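Local coordinates for protein glutathione S-transferase delta (Bombyx mori, PDB 3VK9) that probably conjugates glutathione to electrophilic substrates as a homodimeric delta-class transferase, at residues 99-102 with 103-107; 178-181 with 182-185. All coordinates share one frame; numbering follows the deposited sequence. Where two conformers were deposited one is given.

Contact 1. Residues 99-102 with 103-107; sequences LYFD and IGTLY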
ATOM      1  N   LEU A  99       3.802  -6.417   1.822  1.00  8.75           N
ATOM      2  CA  LEU A  99       3.034  -5.861   0.705  1.00  6.66           C
ATOM      3  C   LEU A  99       2.973  -4.328   0.763  1.00  9.83           C
ATOM      4  O   LEU A  99       3.155  -3.660  -0.256  1.00  8.60           O
ATOM      5  CB  LEU A  99       1.631  -6.486   0.617  1.00 11.90           C
ATOM      6  CG  LEU A  99       1.576  -7.959   0.166  1.00  9.37           C
ATOM      7  CD1 LEU A  99       0.160  -8.540   0.350  1.00  8.32           C
ATOM      8  CD2 LEU A  99       2.074  -8.119  -1.274  1.00  6.14           C
ATOM      9  N   TYR A 100       2.742  -3.775   1.957  1.00  6.72           N
ATOM     10  CA  TYR A 100       2.726  -2.326   2.127  1.00 11.23           C
ATOM     11  C   TYR A 100       4.112  -1.691   1.955  1.00 10.76           C
ATOM     12  O   TYR A 100       4.237  -0.591   1.414  1.00 13.85           O
ATOM     13  CB  TYR A 100       2.053  -1.939   3.444  1.00  6.09           C
ATOM     14  CG  TYR A 100       0.574  -2.157   3.347  1.00 11.70           C
ATOM     15  CD1 TYR A 100      -0.214  -1.269   2.612  1.00 11.03           C
ATOM     16  CD2 TYR A 100      -0.036  -3.272   3.926  1.00  6.05           C
ATOM     17  CE1 TYR A 100      -1.561  -1.449   2.480  1.00 13.40           C
ATOM     18  CE2 TYR A 100      -1.415  -3.470   3.792  1.00 10.14           C
ATOM     19  CZ  TYR A 100      -2.161  -2.543   3.066  1.00  6.32           C
ATOM     20  OH  TYR A 100      -3.507  -2.682   2.895  1.00  6.50           O
ATOM     21  N   PHE A 101       5.144  -2.410   2.374  1.00 11.60           N
ATOM     22  CA  PHE A 101       6.523  -2.007   2.096  1.00  7.80           C
ATOM     23  C   PHE A 101       6.751  -1.914   0.585  1.00  6.01           C
ATOM     24  O   PHE A 101       7.353  -0.965   0.086  1.00 10.40           O
ATOM     25  CB  PHE A 101       7.491  -3.020   2.704  1.00 10.34           C
ATOM     26  CG  PHE A 101       8.911  -2.866   2.235  1.00  8.33           C
ATOM     27  CD1 PHE A 101       9.720  -1.830   2.724  1.00  8.22           C
ATOM     28  CD2 PHE A 101       9.460  -3.779   1.337  1.00 11.60           C
ATOM     29  CE1 PHE A 101      11.044  -1.699   2.306  1.00 10.81           C
ATOM     30  CE2 PHE A 101      10.780  -3.652   0.903  1.00  6.66           C
ATOM     31  CZ  PHE A 101      11.571  -2.601   1.392  1.00 11.07           C
ATOM     32  N   ASP A 102       6.276  -2.923  -0.135  1.00  9.87           N
ATOM     33  CA  ASP A 102       6.386  -2.962  -1.585  1.00  9.59           C
ATOM     34  C   ASP A 102       5.745  -1.727  -2.253  1.00 11.12           C
ATOM     35  O   ASP A 102       6.426  -0.965  -2.956  1.00 12.05           O
ATOM     36  CB  ASP A 102       5.768  -4.255  -2.137  1.00  9.08           C
ATOM     37  CG  ASP A 102       5.900  -4.362  -3.654  1.00 18.54           C
ATOM     38  OD1 ASP A 102       6.968  -3.938  -4.180  1.00 15.26           O
ATOM     39  OD2 ASP A 102       4.941  -4.857  -4.300  1.00 12.53           O
ATOM     40  N   ILE A 103       4.454  -1.502  -2.029  1.00 12.96           N
ATOM     41  CA  ILE A 103       3.788  -0.378  -2.697  1.00  7.09           C
ATOM     42  C   ILE A 103       4.264   1.011  -2.208  1.00  6.58           C
ATOM     43  O   ILE A 103       4.533   1.897  -3.014  1.00  6.90           O
ATOM     44  CB  ILE A 103       2.244  -0.466  -2.598  1.00 10.92           C
ATOM     45  CG1 ILE A 103       1.598   0.604  -3.492  1.00 10.10           C
ATOM     46  CG2 ILE A 103       1.783  -0.347  -1.140  1.00  9.70           C
ATOM     47  CD1 ILE A 103       0.075   0.459  -3.675  1.00  7.78           C
ATOM     48  N   GLY A 104       4.369   1.185  -0.897  1.00  6.57           N
ATOM     49  CA  GLY A 104       4.620   2.497  -0.317  1.00  9.93           C
ATOM     50  C   GLY A 104       6.074   2.913  -0.244  1.00 14.18           C
ATOM     51  O   GLY A 104       6.397   4.099  -0.150  1.00 10.99           O
ATOM     52  N   THR A 105       6.961   1.933  -0.296  1.00 10.59           N
ATOM     53  CA  THR A 105       8.373   2.225  -0.140  1.00 13.66           C
ATOM     54  C   THR A 105       9.213   1.789  -1.333  1.00 15.50           C
ATOM     55  O   THR A 105       9.734   2.636  -2.057  1.00  9.71           O
ATOM     56  CB  THR A 105       8.944   1.609   1.157  1.00 14.67           C
ATOM     57  OG1 THR A 105       8.231   2.138   2.287  1.00 12.63           O
ATOM     58  CG2 THR A 105      10.442   1.929   1.305  1.00 13.37           C
ATOM     59  N   LEU A 106       9.341   0.484  -1.554  1.00 12.70           N
ATOM     60  CA  LEU A 106      10.258   0.004  -2.582  0.65 16.36           C
ATOM     61  C   LEU A 106       9.824   0.440  -3.976  1.00 16.30           C
ATOM     62  O   LEU A 106      10.570   1.124  -4.688  1.00 13.75           O
ATOM     63  CB  LEU A 106      10.453  -1.518  -2.512  0.65 15.12           C
ATOM     64  CG  LEU A 106      11.708  -1.999  -3.250  0.65 11.92           C
ATOM     65  CD1 LEU A 106      12.468  -3.014  -2.423  0.65 13.05           C
ATOM     66  CD2 LEU A 106      11.388  -2.549  -4.648  0.65  9.83           C
ATOM     67  N   TYR A 107       8.619   0.066  -4.369  1.00  8.79           N
ATOM     68  CA  TYR A 107       8.207   0.381  -5.722  1.00  7.07           C
ATOM     69  C   TYR A 107       7.943   1.880  -5.889  1.00 11.45           C
ATOM     70  O   TYR A 107       8.219   2.459  -6.934  1.00 14.20           O
ATOM     71  CB  TYR A 107       7.015  -0.471  -6.177  1.00 14.01           C
ATOM     72  CG  TYR A 107       6.728  -0.249  -7.638  1.00 16.85           C
ATOM     73  CD1 TYR A 107       7.468  -0.897  -8.610  1.00 23.20           C
ATOM     74  CD2 TYR A 107       5.761   0.649  -8.044  1.00 27.74           C
ATOM     75  CE1 TYR A 107       7.239  -0.671  -9.958  1.00 28.29           C
ATOM     76  CE2 TYR A 107       5.523   0.882  -9.399  1.00 36.45           C
ATOM     77  CZ  TYR A 107       6.266   0.213 -10.345  1.00 29.70           C
ATOM     78  OH  TYR A 107       6.037   0.431 -11.686  1.00 43.57           O
TER
HETATM   79  O   HOH W   1       5.636   1.295   2.596  1.00 11.25           O

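Contact 2. Residues 178-181 with 182-185; sequences YANV and KRWY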
ATOM      1  N   TYR A 178      23.299  -6.280  -3.021  1.00 12.10           N
ATOM      2  CA  TYR A 178      22.806  -6.658  -1.704  1.00 17.89           C
ATOM      3  C   TYR A 178      22.698  -8.172  -1.651  1.00 15.96           C
ATOM      4  O   TYR A 178      21.834  -8.767  -2.306  1.00 13.43           O
ATOM      5  CB  TYR A 178      21.470  -5.958  -1.423  1.00 17.06           C
ATOM      6  CG  TYR A 178      21.635  -4.461  -1.489  1.00 15.17           C
ATOM      7  CD1 TYR A 178      21.368  -3.758  -2.660  1.00 12.59           C
ATOM      8  CD2 TYR A 178      22.117  -3.747  -0.394  1.00 24.62           C
ATOM      9  CE1 TYR A 178      21.550  -2.377  -2.731  1.00 10.23           C
ATOM     10  CE2 TYR A 178      22.304  -2.364  -0.456  1.00 24.45           C
ATOM     11  CZ  TYR A 178      22.018  -1.685  -1.624  1.00 23.47           C
ATOM     12  OH  TYR A 178      22.192  -0.311  -1.679  1.00 24.77           O
ATOM     13  N   ALA A 179      23.599  -8.782  -0.878  1.00 15.48           N
ATOM     14  CA  ALA A 179      23.798 -10.229  -0.890  1.00 13.77           C
ATOM     15  C   ALA A 179      22.540 -11.032  -0.566  1.00 19.07           C
ATOM     16  O   ALA A 179      22.223 -12.017  -1.254  1.00 16.59           O
ATOM     17  CB  ALA A 179      24.966 -10.624   0.048  1.00 16.14           C
ATOM     18  N   ASN A 180      21.814 -10.627   0.475  1.00 10.90           N
ATOM     19  CA  ASN A 180      20.575 -11.332   0.800  1.00 10.43           C
ATOM     20  C   ASN A 180      19.510 -11.164  -0.281  1.00 18.12           C
ATOM     21  O   ASN A 180      18.791 -12.118  -0.612  1.00 16.35           O
ATOM     22  CB  ASN A 180      20.020 -10.881   2.144  1.00 13.74           C
ATOM     23  CG  ASN A 180      20.966 -11.166   3.277  1.00 18.21           C
ATOM     24  OD1 ASN A 180      21.709 -12.148   3.238  1.00 22.65           O
ATOM     25  ND2 ASN A 180      20.952 -10.308   4.300  1.00 14.17           N
ATOM     26  N   VAL A 181      19.394  -9.948  -0.817  1.00 15.38           N
ATOM     27  CA  VAL A 181      18.460  -9.699  -1.909  1.00 13.54           C
ATOM     28  C   VAL A 181      18.820 -10.608  -3.098  1.00 18.48           C
ATOM     29  O   VAL A 181      17.951 -11.267  -3.679  1.00 17.90           O
ATOM     30  CB  VAL A 181      18.438  -8.210  -2.346  1.00 21.61           C
ATOM     31  CG1 VAL A 181      17.533  -8.028  -3.564  1.00 15.63           C
ATOM     32  CG2 VAL A 181      17.964  -7.285  -1.177  1.00  9.37           C
ATOM     33  N   LYS A 182      20.110 -10.657  -3.435  1.00 16.25           N
ATOM     34  CA  LYS A 182      20.581 -11.481  -4.555  1.00 10.58           C
ATOM     35  C   LYS A 182      20.188 -12.949  -4.346  1.00 18.20           C
ATOM     36  O   LYS A 182      19.660 -13.586  -5.256  1.00 16.87           O
ATOM     37  CB  LYS A 182      22.094 -11.331  -4.712  1.00 15.55           C
ATOM     38  CG  LYS A 182      22.720 -12.123  -5.882  1.00 17.45           C
ATOM     39  CD  LYS A 182      24.225 -11.932  -5.891  1.00 23.04           C
ATOM     40  CE  LYS A 182      24.909 -12.794  -6.939  1.00 28.82           C
ATOM     41  NZ  LYS A 182      26.272 -12.268  -7.239  1.00 32.84           N
ATOM     42  N   ARG A 183      20.435 -13.472  -3.140  1.00 16.54           N
ATOM     43  CA  ARG A 183      20.096 -14.855  -2.788  1.00 11.88           C
ATOM     44  C   ARG A 183      18.595 -15.123  -2.950  1.00 12.05           C
ATOM     45  O   ARG A 183      18.175 -16.063  -3.627  1.00 17.17           O
ATOM     46  CB  ARG A 183      20.535 -15.164  -1.349  1.00 12.01           C
ATOM     47  CG  ARG A 183      20.066 -16.519  -0.855  1.00 17.44           C
ATOM     48  CD  ARG A 183      20.514 -16.840   0.583  1.00 20.61           C
ATOM     49  NE  ARG A 183      20.317 -15.751   1.551  1.00 20.95           N
ATOM     50  CZ  ARG A 183      19.141 -15.354   2.040  1.00 23.22           C
ATOM     51  NH1 ARG A 183      18.010 -15.919   1.633  1.00 22.07           N
ATOM     52  NH2 ARG A 183      19.090 -14.368   2.927  1.00 16.60           N
ATOM     53  N   TRP A 184      17.795 -14.280  -2.322  1.00 13.84           N
ATOM     54  CA  TRP A 184      16.332 -14.359  -2.421  1.00 13.48           C
ATOM     55  C   TRP A 184      15.825 -14.279  -3.873  1.00 15.36           C
ATOM     56  O   TRP A 184      15.002 -15.090  -4.302  1.00 11.54           O
ATOM     57  CB  TRP A 184      15.716 -13.266  -1.538  1.00 13.61           C
ATOM     58  CG  TRP A 184      14.284 -12.959  -1.815  1.00  8.33           C
ATOM     59  CD1 TRP A 184      13.190 -13.594  -1.291  1.00  9.88           C
ATOM     60  CD2 TRP A 184      13.785 -11.936  -2.673  1.00 10.61           C
ATOM     61  NE1 TRP A 184      12.038 -13.021  -1.777  1.00 13.52           N
ATOM     62  CE2 TRP A 184      12.374 -11.998  -2.625  1.00 14.17           C
ATOM     63  CE3 TRP A 184      14.390 -10.965  -3.477  1.00 14.22           C
ATOM     64  CZ2 TRP A 184      11.557 -11.129  -3.362  1.00 10.75           C
ATOM     65  CZ3 TRP A 184      13.586 -10.098  -4.197  1.00 14.39           C
ATOM     66  CH2 TRP A 184      12.181 -10.188  -4.141  1.00  7.98           C
ATOM     67  N   TYR A 185      16.317 -13.301  -4.628  1.00 17.58           N
ATOM     68  CA  TYR A 185      15.969 -13.171  -6.041  1.00 12.18           C
ATOM     69  C   TYR A 185      16.092 -14.515  -6.754  1.00 17.62           C
ATOM     70  O   TYR A 185      15.148 -14.980  -7.409  1.00 20.01           O
ATOM     71  CB  TYR A 185      16.904 -12.156  -6.699  1.00 11.02           C
ATOM     72  CG  TYR A 185      16.444 -11.598  -8.038  1.00 15.37           C
ATOM     73  CD1 TYR A 185      15.212 -10.940  -8.165  1.00 11.03           C
ATOM     74  CD2 TYR A 185      17.275 -11.661  -9.164  1.00 17.91           C
ATOM     75  CE1 TYR A 185      14.804 -10.404  -9.386  1.00 13.78           C
ATOM     76  CE2 TYR A 185      16.872 -11.119 -10.399  1.00 20.78           C
ATOM     77  CZ  TYR A 185      15.639 -10.498 -10.498  1.00 16.43           C
ATOM     78  OH  TYR A 185      15.236  -9.967 -11.699  1.00 15.31           O
TER
HETATM   79  O   HOH W   2      21.408 -14.108   5.252  1.00 15.15           O
HETATM   80  O   HOH W   3      22.785 -14.440   1.963  1.00 25.45           O

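Contact 1. Residues 99-102 with 103-107
Phe101 O is gripped by two amides, Leu106 N at 3.0 Å and Thr105 N at 2.9 Å. The two bonds differ in quality: the Leu106 N-H runs fairly straight, at 161°, while the Thr105 N-H is bent to 136° and sits above the carbonyl plane. Tyr107 N then bonds Asp102 O, again five residues back, whereas Ile103 N and Gly104 N still reach only four residues, to Leu99 O and Tyr100 O. This change from i+4 to i+5 spacing is the signature of a pi-type turn within helix 89-119.

Where the helix widens, water 1 links the two sides of the turn, donating to Tyr100 O at 2.6 Å and accepting from Thr105 OG1 at 2.7 Å. The dimer interface runs along here: Tyr100 stacks on Tyr100 of the second subunit, Ile103 packs on its Ile103, and the Thr105 hydroxyl bonds its Gln51.

The Phe101 ring meets Thr105 and Leu106, four and five residues on, obliquely: CE1 lies 3.8 Å from Thr105 CG2, and CE2 is 3.8 Å from Leu106 CD1. With CG anti to the backbone N (chi1 168°), the ring points outward and leans toward the later turn. Elsewhere on the helix, the Asp102 carboxylate lies beside Tyr107, with OD1 4.0 Å from its CB.

The carboxylate oxygens are held by the hydroxyls of Ser160 and Ser164 and a salt bridge to Arg68, while the one-residue widening leaves Phe101 O shared by two amides and water 1 joining Tyr100 O to the Thr105 hydroxyl near the second subunit.

Contact 2. Residues 178-181 with 182-185
Asn180 and Arg183, one helical turn apart, run side by side and point the same way, their amide and guanidinium planes inclined by 50°. The direct bond between them, from Arg183 NH2 to Asn180 OD1, is weak at 3.4 Å. Water does more of the joining: water 3 donates to Asn180 OD1 at 2.8 Å and accepts from Arg183 NE at 2.8 Å, lying in the guanidinium plane at its edge. Water 2 makes a second bridge, with a good bond to OD1 and a weak one to NH2. A bend at chi3 (46°) folds the arginine back over its own helix, where Asn180 O stands 4.1 Å above the centre of the guanidinium plane. That oxygen already accepts from Trp184 N, at 174°, so the guanidinium lies over an engaged carbonyl.

The backbone carrying these side chains is the regular opening turn of helix 179-191, in the helical C-terminal domain of the GST fold. Tyr178, at the N-cap position, gives its carbonyl O to Lys182 N at 2.8 Å, and Val181 O receives Tyr185 N. The same Val181 O lies in the plane of the Trp184 ring, at its edge, 3.6 Å from CE3; Val181 CG1 packs more loosely on CE3, at 4.3 Å.

Further out, Val181 packs on helix 126-142, whose Asp140 OD1 accepts from Val181 N, and Trp184 packs on helix 156-167. Asn180 ND2 donates to Glu144 and Asp140 O, consistent with the amide being turned so that OD1 faces the arginine and the waters, while Leu143 O and Gln146 O hold Arg183.

The Asn180-Arg183 pair is therefore held mainly through bridging water and outside acceptors, its long direct bond probably contributing less.

Overall arrangement
Contact 1 comes first along the chain, in the middle of the long helix 89-119, and contact 2 follows at the start of helix 179-191. Their centres are about 17 Å apart and their nearest atoms about 7 Å, so they do not touch. Both belong to the all-helical part of the GST fold, and helices 126-142 and 156-167 connect them: Leu139 packs on Leu106 and on Val181, and Leu161 on Phe101 and on Trp184. The 99-107 segment faces the second subunit, whereas no other chain touches 178-185. One contact thus lies at the dimer interface, the other packs a later helix onto the same core.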